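Local coordinates for AlgX/AlgJ SGNH hydrolase-like domain-containing protein (Eubacterium siraeum, PDB 4NZK) that is of unknown function but, as a DHHW family member of the SGNH hydrolase clan, probably acts as a hydrolase or a related acyl-transferring enzyme, at residues E194-T202 / P255-F263; T227-F238 / Q268-N277. All coordinates share one frame; numbering follows the deposited sequence. Where two conformers were deposited one is given.

Contact 1: E194-T202 / P255-F263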
loop_
_atom_site.group_PDB
_atom_site.type_symbol
_atom_site.label_atom_id
_atom_site.label_comp_id
_atom_site.label_asym_id
_atom_site.label_seq_id
_atom_site.Cartn_x
_atom_site.Cartn_y
_atom_site.Cartn_z
ATOM N N GLU A 194 -15.903 3.094 -9.819
ATOM C CA GLU A 194 -15.463 4.031 -10.818
ATOM C C GLU A 194 -14.354 3.381 -11.664
ATOM O O GLU A 194 -13.551 2.608 -11.177
ATOM C CB GLU A 194 -14.907 5.296 -10.168
ATOM C CG GLU A 194 -15.896 6.041 -9.284
ATOM C CD GLU A 194 -17.012 6.776 -10.022
ATOM O OE1 GLU A 194 -16.943 6.950 -11.248
ATOM O OE2 GLU A 194 -17.977 7.206 -9.346
ATOM N N THR A 195 -14.273 3.768 -12.926
ATOM C CA THR A 195 -13.362 3.136 -13.862
ATOM C C THR A 195 -12.583 4.155 -14.677
ATOM O O THR A 195 -13.161 5.151 -15.164
ATOM C CB THR A 195 -14.155 2.245 -14.837
ATOM O OG1 THR A 195 -14.972 1.304 -14.113
ATOM C CG2 THR A 195 -13.254 1.503 -15.741
ATOM N N ILE A 196 -11.282 3.901 -14.794
ATOM C CA ILE A 196 -10.393 4.693 -15.646
ATOM C C ILE A 196 -9.815 3.735 -16.674
ATOM O O ILE A 196 -9.058 2.806 -16.326
ATOM C CB ILE A 196 -9.261 5.388 -14.858
ATOM C CG1 ILE A 196 -9.850 6.335 -13.786
ATOM C CG2 ILE A 196 -8.301 6.149 -15.796
ATOM C CD1 ILE A 196 -8.864 6.898 -12.805
ATOM N N GLU A 197 -10.134 3.981 -17.942
ATOM C CA GLU A 197 -9.628 3.163 -19.017
ATOM C C GLU A 197 -8.304 3.744 -19.522
ATOM O O GLU A 197 -7.996 4.922 -19.289
ATOM C CB GLU A 197 -10.632 3.103 -20.170
ATOM C CG GLU A 197 -11.975 2.496 -19.789
ATOM C CD GLU A 197 -11.920 0.991 -19.554
ATOM O OE1 GLU A 197 -10.839 0.368 -19.747
ATOM O OE2 GLU A 197 -12.970 0.413 -19.143
ATOM N N GLY A 198 -7.519 2.886 -20.152
ATOM C CA GLY A 198 -6.284 3.309 -20.800
ATOM C C GLY A 198 -5.192 3.725 -19.822
ATOM O O GLY A 198 -4.406 4.640 -20.107
ATOM N N PHE A 199 -5.095 3.018 -18.697
ATOM C CA PHE A 199 -4.062 3.300 -17.713
ATOM C C PHE A 199 -2.762 2.565 -18.031
ATOM O O PHE A 199 -2.702 1.347 -18.039
ATOM C CB PHE A 199 -4.542 2.865 -16.328
ATOM C CG PHE A 199 -3.515 2.983 -15.225
ATOM C CD1 PHE A 199 -2.688 4.106 -15.098
ATOM C CD2 PHE A 199 -3.428 2.002 -14.247
ATOM C CE1 PHE A 199 -1.769 4.200 -14.055
ATOM C CE2 PHE A 199 -2.509 2.104 -13.211
ATOM C CZ PHE A 199 -1.686 3.204 -13.115
ATOM N N VAL A 200 -1.715 3.324 -18.303
ATOM C CA VAL A 200 -0.379 2.768 -18.450
ATOM C C VAL A 200 0.409 3.333 -17.275
ATOM O O VAL A 200 0.633 4.560 -17.164
ATOM C CB VAL A 200 0.271 3.209 -19.756
ATOM C CG1 VAL A 200 1.706 2.728 -19.842
ATOM C CG2 VAL A 200 -0.513 2.718 -20.957
ATOM N N GLY A 201 0.840 2.443 -16.402
ATOM C CA GLY A 201 1.462 2.833 -15.158
ATOM C C GLY A 201 2.982 2.911 -15.233
ATOM O O GLY A 201 3.573 3.063 -16.326
ATOM N N THR A 202 3.593 2.733 -14.067
ATOM C CA THR A 202 5.031 2.895 -13.916
ATOM C C THR A 202 5.858 1.891 -14.688
ATOM O O THR A 202 7.051 2.142 -14.877
ATOM C CB THR A 202 5.494 2.819 -12.456
ATOM O OG1 THR A 202 5.088 1.570 -11.952
ATOM C CG2 THR A 202 4.881 3.908 -11.618
ATOM N N PRO A 255 -5.342 12.709 -14.894
ATOM C CA PRO A 255 -5.379 12.117 -16.221
ATOM C C PRO A 255 -5.205 10.585 -16.080
ATOM O O PRO A 255 -4.805 10.106 -15.007
ATOM C CB PRO A 255 -4.172 12.760 -16.918
ATOM C CG PRO A 255 -3.221 13.116 -15.815
ATOM C CD PRO A 255 -4.072 13.409 -14.605
ATOM N N ALA A 256 -5.492 9.833 -17.135
ATOM C CA ALA A 256 -5.386 8.359 -17.121
ATOM C C ALA A 256 -4.013 7.867 -16.638
ATOM O O ALA A 256 -3.939 6.930 -15.851
ATOM C CB ALA A 256 -5.727 7.769 -18.489
ATOM N N SER A 257 -2.930 8.502 -17.090
ATOM C CA SER A 257 -1.573 8.115 -16.638
ATOM C C SER A 257 -1.376 8.259 -15.105
ATOM O O SER A 257 -0.536 7.578 -14.484
ATOM C CB SER A 257 -0.520 8.947 -17.378
ATOM O OG SER A 257 -0.685 10.334 -17.089
ATOM N N GLY A 258 -2.132 9.167 -14.502
ATOM C CA GLY A 258 -2.050 9.408 -13.084
ATOM C C GLY A 258 -3.074 8.646 -12.257
ATOM O O GLY A 258 -3.305 8.994 -11.105
ATOM N N ALA A 259 -3.650 7.578 -12.817
ATOM C CA ALA A 259 -4.738 6.891 -12.146
ATOM C C ALA A 259 -4.438 6.536 -10.714
ATOM O O ALA A 259 -5.312 6.659 -9.837
ATOM C CB ALA A 259 -5.148 5.639 -12.898
ATOM N N TYR A 260 -3.241 6.026 -10.448
ATOM C CA TYR A 260 -2.946 5.603 -9.063
ATOM C C TYR A 260 -2.908 6.778 -8.093
ATOM O O TYR A 260 -3.207 6.626 -6.906
ATOM C CB TYR A 260 -1.668 4.757 -8.966
ATOM C CG TYR A 260 -1.558 4.010 -7.653
ATOM C CD1 TYR A 260 -2.262 2.835 -7.456
ATOM C CD2 TYR A 260 -0.794 4.512 -6.573
ATOM C CE1 TYR A 260 -2.192 2.139 -6.246
ATOM C CE2 TYR A 260 -0.720 3.824 -5.363
ATOM C CZ TYR A 260 -1.433 2.631 -5.215
ATOM O OH TYR A 260 -1.360 1.938 -4.027
ATOM N N SER A 261 -2.603 7.969 -8.622
ATOM C CA SER A 261 -2.575 9.179 -7.816
ATOM C C SER A 261 -3.982 9.714 -7.524
ATOM O O SER A 261 -4.142 10.720 -6.877
ATOM C CB SER A 261 -1.688 10.252 -8.461
ATOM O OG SER A 261 -0.352 9.832 -8.398
ATOM N N THR A 262 -5.009 9.048 -8.039
ATOM C CA THR A 262 -6.382 9.336 -7.609
ATOM C C THR A 262 -6.478 9.344 -6.064
ATOM O O THR A 262 -7.232 10.114 -5.483
ATOM C CB THR A 262 -7.352 8.294 -8.186
ATOM O OG1 THR A 262 -7.291 8.343 -9.616
ATOM C CG2 THR A 262 -8.763 8.526 -7.711
ATOM N N PHE A 263 -5.733 8.463 -5.408
ATOM C CA PHE A 263 -5.755 8.390 -3.941
ATOM C C PHE A 263 -4.848 9.478 -3.322
ATOM O O PHE A 263 -3.627 9.349 -3.289
ATOM C CB PHE A 263 -5.350 6.996 -3.478
ATOM C CG PHE A 263 -6.112 5.910 -4.198
ATOM C CD1 PHE A 263 -7.496 5.903 -4.191
ATOM C CD2 PHE A 263 -5.447 4.954 -4.940
ATOM C CE1 PHE A 263 -8.192 4.939 -4.915
ATOM C CE2 PHE A 263 -6.108 3.992 -5.642
ATOM C CZ PHE A 263 -7.493 3.972 -5.630
HETATM O O HOH W 1 1.654 6.442 -15.533
#
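The carbonyl oxygen of Ala259 takes two bonds from one residue, Thr262, whose side chain slides past Ile196 in the opposite direction. Thr262 OG1 donates to Ala259 O at 2.6 Å, 23° out of the carbonyl plane, and Thr262 N reaches the same oxygen from the same face at 3.0 Å. A threonine suits this 3-10 segment, since its hydroxyl finds an acceptor three residues back and, thus satisfied, can lie against the apolar tip of Ile196. Ile196 CD1 lies 3.8 Å from Thr262 OG1 and also rests on the methyl of Ala259; its other branch, CG2, covers Ala256.

Phe199 carries the rest of the contact. CG stands anti to the backbone N (chi1 175°), which lays the ring across the 3-10 turns with Ala259 CB over one face, 3.8 Å from the ring centroid in a CH-pi contact 17° off the normal. Alanine is small enough for the ring to settle this closely. Ser257 O comes to the ring edge in its plane, 3.6 Å from Phe199 CE1, where the slightly positive rim suits a carbonyl. The opposite face is met by Gly201 N, and a side chain on Gly201 would run into the ring. Gly198, with its positive phi, lets the strand turn its corner before Phe199.

A water donates to Val200 O and to Ser257 O, each at 2.7 Å, and so reconciles two acceptors. Tyr260 stacks on His164 and its hydroxyl bonds to Ser289 O, while Thr161 and Asp162 bind Gly201 N and Thr202 N. The arrangement is a strand end packed on a 3-10 segment, beside the Asp-His-His-Trp sequence (Asp162 to Trp165) that marks the DHHW family.

Contact 2: T227-F238 / Q268-N277. With EDO (1,2-ethanediol), chain C.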
loop_
_atom_site.group_PDB
_atom_site.type_symbol
_atom_site.label_atom_id
_atom_site.label_comp_id
_atom_site.label_asym_id
_atom_site.label_seq_id
_atom_site.Cartn_x
_atom_site.Cartn_y
_atom_site.Cartn_z
ATOM N N THR A 227 -19.669 5.320 3.673
ATOM C CA THR A 227 -19.637 6.119 4.886
ATOM C C THR A 227 -19.180 7.535 4.606
ATOM O O THR A 227 -18.197 7.756 3.882
ATOM C CB THR A 227 -18.750 5.428 5.953
ATOM O OG1 THR A 227 -19.267 4.120 6.232
ATOM C CG2 THR A 227 -18.684 6.233 7.280
ATOM N N ASP A 228 -19.887 8.513 5.179
ATOM C CA ASP A 228 -19.510 9.903 4.992
ATOM C C ASP A 228 -18.197 10.190 5.729
ATOM O O ASP A 228 -17.900 9.591 6.764
ATOM C CB ASP A 228 -20.634 10.848 5.456
ATOM C CG ASP A 228 -20.389 12.293 5.051
ATOM O OD1 ASP A 228 -19.843 12.512 3.950
ATOM O OD2 ASP A 228 -20.756 13.208 5.816
ATOM N N TYR A 229 -17.404 11.083 5.156
ATOM C CA TYR A 229 -16.124 11.474 5.768
ATOM C C TYR A 229 -15.710 12.871 5.255
ATOM O O TYR A 229 -16.276 13.405 4.279
ATOM C CB TYR A 229 -15.003 10.442 5.411
ATOM C CG TYR A 229 -14.539 10.588 3.968
ATOM C CD1 TYR A 229 -15.192 9.949 2.931
ATOM C CD2 TYR A 229 -13.510 11.451 3.645
ATOM C CE1 TYR A 229 -14.796 10.119 1.610
ATOM C CE2 TYR A 229 -13.111 11.655 2.325
ATOM C CZ TYR A 229 -13.747 10.985 1.299
ATOM O OH TYR A 229 -13.375 11.223 -0.010
ATOM N N THR A 230 -14.742 13.461 5.962
ATOM C CA THR A 230 -14.090 14.701 5.560
ATOM C C THR A 230 -12.582 14.520 5.717
ATOM O O THR A 230 -12.133 14.056 6.757
ATOM C CB THR A 230 -14.492 15.903 6.428
ATOM O OG1 THR A 230 -15.903 15.883 6.691
ATOM C CG2 THR A 230 -14.077 17.185 5.736
ATOM N N ALA A 231 -11.825 14.826 4.675
ATOM C CA ALA A 231 -10.369 14.764 4.733
ATOM C C ALA A 231 -9.807 16.166 4.849
ATOM O O ALA A 231 -10.334 17.099 4.219
ATOM C CB ALA A 231 -9.810 14.058 3.521
ATOM N N THR A 232 -8.729 16.302 5.620
ATOM C CA THR A 232 -7.980 17.559 5.761
ATOM C C THR A 232 -6.536 17.258 5.375
ATOM O O THR A 232 -5.926 16.281 5.867
ATOM C CB THR A 232 -8.096 18.119 7.181
ATOM O OG1 THR A 232 -9.492 18.307 7.484
ATOM C CG2 THR A 232 -7.357 19.455 7.310
ATOM N N TYR A 233 -5.995 18.093 4.493
ATOM C CA TYR A 233 -4.647 17.942 3.985
ATOM C C TYR A 233 -3.642 18.807 4.763
ATOM O O TYR A 233 -3.881 19.990 5.020
ATOM C CB TYR A 233 -4.617 18.252 2.494
ATOM C CG TYR A 233 -5.256 17.170 1.664
ATOM C CD1 TYR A 233 -6.624 17.137 1.459
ATOM C CD2 TYR A 233 -4.486 16.191 1.040
ATOM C CE1 TYR A 233 -7.213 16.119 0.724
ATOM C CE2 TYR A 233 -5.053 15.199 0.293
ATOM C CZ TYR A 233 -6.421 15.157 0.130
ATOM O OH TYR A 233 -6.987 14.151 -0.609
ATOM N N TYR A 234 -2.546 18.166 5.154
ATOM C CA TYR A 234 -1.497 18.769 5.957
ATOM C C TYR A 234 -0.137 18.607 5.288
ATOM O O TYR A 234 0.066 17.729 4.434
ATOM C CB TYR A 234 -1.445 18.102 7.330
ATOM C CG TYR A 234 -2.624 18.344 8.233
ATOM C CD1 TYR A 234 -3.781 17.580 8.117
ATOM C CD2 TYR A 234 -2.566 19.287 9.255
ATOM C CE1 TYR A 234 -4.862 17.792 8.948
ATOM C CE2 TYR A 234 -3.645 19.493 10.098
ATOM C CZ TYR A 234 -4.785 18.745 9.936
ATOM O OH TYR A 234 -5.862 18.930 10.770
ATOM N N THR A 235 0.792 19.462 5.689
ATOM C CA THR A 235 2.154 19.328 5.271
ATOM C C THR A 235 2.770 18.160 6.045
ATOM O O THR A 235 2.165 17.619 6.966
ATOM C CB THR A 235 2.962 20.578 5.632
ATOM O OG1 THR A 235 2.938 20.758 7.061
ATOM C CG2 THR A 235 2.374 21.755 4.992
ATOM N N THR A 236 4.011 17.844 5.716
ATOM C CA THR A 236 4.713 16.722 6.363
ATOM C C THR A 236 5.149 16.996 7.801
ATOM O O THR A 236 5.566 16.071 8.528
ATOM C CB THR A 236 5.873 16.228 5.511
ATOM O OG1 THR A 236 6.782 17.297 5.285
ATOM C CG2 THR A 236 5.367 15.675 4.191
ATOM N N ASP A 237 5.017 18.246 8.249
ATOM C CA ASP A 237 5.176 18.561 9.668
ATOM C C ASP A 237 3.815 18.852 10.340
ATOM O O ASP A 237 3.745 19.478 11.399
ATOM C CB ASP A 237 6.183 19.689 9.893
ATOM C CG ASP A 237 5.832 20.950 9.192
ATOM O OD1 ASP A 237 4.897 20.976 8.375
ATOM O OD2 ASP A 237 6.516 21.946 9.462
ATOM N N PHE A 238 2.755 18.342 9.720
ATOM C CA PHE A 238 1.397 18.403 10.233
ATOM C C PHE A 238 0.874 19.823 10.500
ATOM O O PHE A 238 0.372 20.118 11.578
ATOM C CB PHE A 238 1.255 17.521 11.467
ATOM C CG PHE A 238 -0.165 17.102 11.755
ATOM C CD1 PHE A 238 -0.900 16.441 10.790
ATOM C CD2 PHE A 238 -0.754 17.319 12.995
ATOM C CE1 PHE A 238 -2.198 16.037 11.018
ATOM C CE2 PHE A 238 -2.061 16.908 13.234
ATOM C CZ PHE A 238 -2.777 16.273 12.246
ATOM N N GLN A 268 3.670 13.228 -0.623
ATOM C CA GLN A 268 4.392 14.165 0.251
ATOM C C GLN A 268 3.456 15.088 1.032
ATOM O O GLN A 268 3.377 16.288 0.805
ATOM C CB GLN A 268 5.433 14.978 -0.533
ATOM C CG GLN A 268 6.341 14.122 -1.381
ATOM C CD GLN A 268 7.523 14.895 -1.943
ATOM O OE1 GLN A 268 7.944 15.919 -1.395
ATOM N NE2 GLN A 268 8.074 14.390 -3.041
ATOM N N LYS A 269 2.743 14.479 1.969
ATOM C CA LYS A 269 1.736 15.150 2.754
ATOM C C LYS A 269 1.313 14.203 3.873
ATOM O O LYS A 269 1.739 13.051 3.901
ATOM C CB LYS A 269 0.526 15.447 1.868
ATOM C CG LYS A 269 -0.122 14.213 1.298
ATOM C CD LYS A 269 -1.045 14.495 0.140
ATOM C CE LYS A 269 -0.278 14.783 -1.135
ATOM N NZ LYS A 269 -1.166 15.141 -2.259
ATOM N N ILE A 270 0.513 14.731 4.779
ATOM C CA ILE A 270 -0.194 13.943 5.775
ATOM C C ILE A 270 -1.660 14.258 5.592
ATOM O O ILE A 270 -2.040 15.423 5.413
ATOM C CB ILE A 270 0.207 14.287 7.209
ATOM C CG1 ILE A 270 1.673 13.930 7.435
ATOM C CG2 ILE A 270 -0.703 13.587 8.227
ATOM C CD1 ILE A 270 2.240 14.406 8.750
ATOM N N VAL A 271 -2.483 13.217 5.610
ATOM C CA VAL A 271 -3.923 13.399 5.428
ATOM C C VAL A 271 -4.656 12.898 6.669
ATOM O O VAL A 271 -4.385 11.804 7.132
ATOM C CB VAL A 271 -4.444 12.647 4.177
ATOM C CG1 VAL A 271 -5.929 12.889 3.994
ATOM C CG2 VAL A 271 -3.653 13.052 2.938
ATOM N N LYS A 272 -5.539 13.729 7.206
ATOM C CA LYS A 272 -6.387 13.345 8.315
ATOM C C LYS A 272 -7.793 13.143 7.769
ATOM O O LYS A 272 -8.318 13.991 7.059
ATOM C CB LYS A 272 -6.408 14.409 9.410
ATOM C CG LYS A 272 -7.368 14.078 10.551
ATOM C CD LYS A 272 -7.319 15.153 11.627
ATOM C CE LYS A 272 -8.314 14.835 12.737
ATOM N NZ LYS A 272 -8.174 15.756 13.905
ATOM N N ILE A 273 -8.393 12.017 8.142
ATOM C CA ILE A 273 -9.751 11.671 7.682
ATOM C C ILE A 273 -10.615 11.464 8.917
ATOM O O ILE A 273 -10.235 10.720 9.829
ATOM C CB ILE A 273 -9.757 10.389 6.823
ATOM C CG1 ILE A 273 -8.840 10.530 5.628
ATOM C CG2 ILE A 273 -11.153 10.042 6.328
ATOM C CD1 ILE A 273 -8.455 9.238 5.000
ATOM N N GLU A 274 -11.757 12.152 8.950
ATOM C CA GLU A 274 -12.742 12.030 10.031
ATOM C C GLU A 274 -13.974 11.438 9.365
ATOM O O GLU A 274 -14.449 11.961 8.369
ATOM C CB GLU A 274 -13.066 13.386 10.662
ATOM C CG GLU A 274 -11.878 13.994 11.391
ATOM C CD GLU A 274 -12.070 15.459 11.721
ATOM O OE1 GLU A 274 -11.818 16.325 10.840
ATOM O OE2 GLU A 274 -12.440 15.744 12.869
ATOM N N THR A 275 -14.502 10.367 9.932
ATOM C CA THR A 275 -15.645 9.676 9.331
ATOM C C THR A 275 -16.877 9.731 10.211
ATOM O O THR A 275 -16.809 10.148 11.369
ATOM C CB THR A 275 -15.350 8.176 9.070
ATOM O OG1 THR A 275 -15.558 7.430 10.260
ATOM C CG2 THR A 275 -13.925 7.946 8.536
ATOM N N ALA A 276 -17.999 9.302 9.631
ATOM C CA ALA A 276 -19.254 9.216 10.360
ATOM C C ALA A 276 -19.376 8.005 11.294
ATOM O O ALA A 276 -20.341 7.914 12.035
ATOM C CB ALA A 276 -20.408 9.236 9.385
ATOM N N ASN A 277 -18.375 7.114 11.304
ATOM C CA ASN A 277 -18.386 5.964 12.180
ATOM C C ASN A 277 -17.680 6.333 13.476
ATOM O O ASN A 277 -16.468 6.234 13.595
ATOM C CB ASN A 277 -17.722 4.759 11.528
ATOM C CG ASN A 277 -17.837 3.499 12.378
ATOM O OD1 ASN A 277 -18.284 3.555 13.526
ATOM N ND2 ASN A 277 -17.404 2.374 11.844
HETATM C C1 EDO C . -4.554 16.716 -3.526
HETATM O O1 EDO C . -3.425 16.544 -4.399
HETATM C C2 EDO C . -4.211 17.612 -2.343
HETATM O O2 EDO C . -2.862 17.442 -1.892
HETATM O O HOH W 2 -10.459 15.870 8.583
#
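Thr232 and Lys272 form one of the hydrogen-bonded pairs that join the antiparallel strands 229-234 and 270-275, whose directions differ by 163°. Thr232 N to Lys272 O measures 2.8 Å, and Lys272 N returns the bond to Thr232 O. Thr230 with Glu274 and Tyr234 with Ile270 pair likewise, and Ala276 N to Asp228 O extends the series. At the other end the geometry is poorer: Ile270 N lies 3.1 Å from Tyr234 O, 48° above the carbonyl plane.

Among the apolar contacts, Tyr233, on the face of Tyr229, Ala231 and Ile273, lies alongside Val271 and points the same way, Tyr233 CE2 being 3.7 Å from Val271 CG2; the branched valine fits this flat partner and the strand alike. Lys269 CD meets the edge of the Tyr233 ring, and Tyr233 OH bonds to Ser249 O. Were Tyr233 cut back to an alanine, Ser249 O would probably lose its hydroxyl donor and a gap open beside Val271. On the other face Tyr234 CG stands anti to the carbonyl carbon (chi1 -68°), which lays the ring alongside Lys272, with Tyr234 CE1 3.7 Å from Lys272 CB; the lysine's aliphatic stem serves as a hydrophobic surface. Phe238, brought round by the type I turn 235-238, sets CE1 over the centre of the Tyr234 ring and crosses Ile270 at about a right angle.

A water lies 2.8 Å from Thr232 OG1 and 2.7 Å from Glu274 OE1, joining neighbouring strands, and Lys269 NZ, also bonded to Met264 O, donates to O2 of an ethanediol at 2.9 Å. On its other side strand 270-275 is hydrogen-bonded, again antiparallel, to strand 304-309, so 229-234 is the outermost strand of the mixed sheet, consistent with the SGNH hydrolase-like fold assigned to the family.

In the fold
The two contacts interlock along the chain: 194-202, 227-238, 255-263 and 268-277 alternate between contact 1 and contact 2. Their centres are 22 Å apart, and the nearest atoms about 6 Å, without touching. The excursion from strand 229-234 to strand 270-275 carries 255-263 out to contact 1 and back, and Met264, the residue just after segment 255-263, ties this return to contact 2 through its bond with Lys269. Contact 2 thus belongs to the sheet margin, whereas contact 1 lies by His164 and Ser289, near what is probably the active site by analogy with related SGNH hydrolases. The ethanediol, probably from the crystallisation liquor, is no evidence of a substrate site at contact 2.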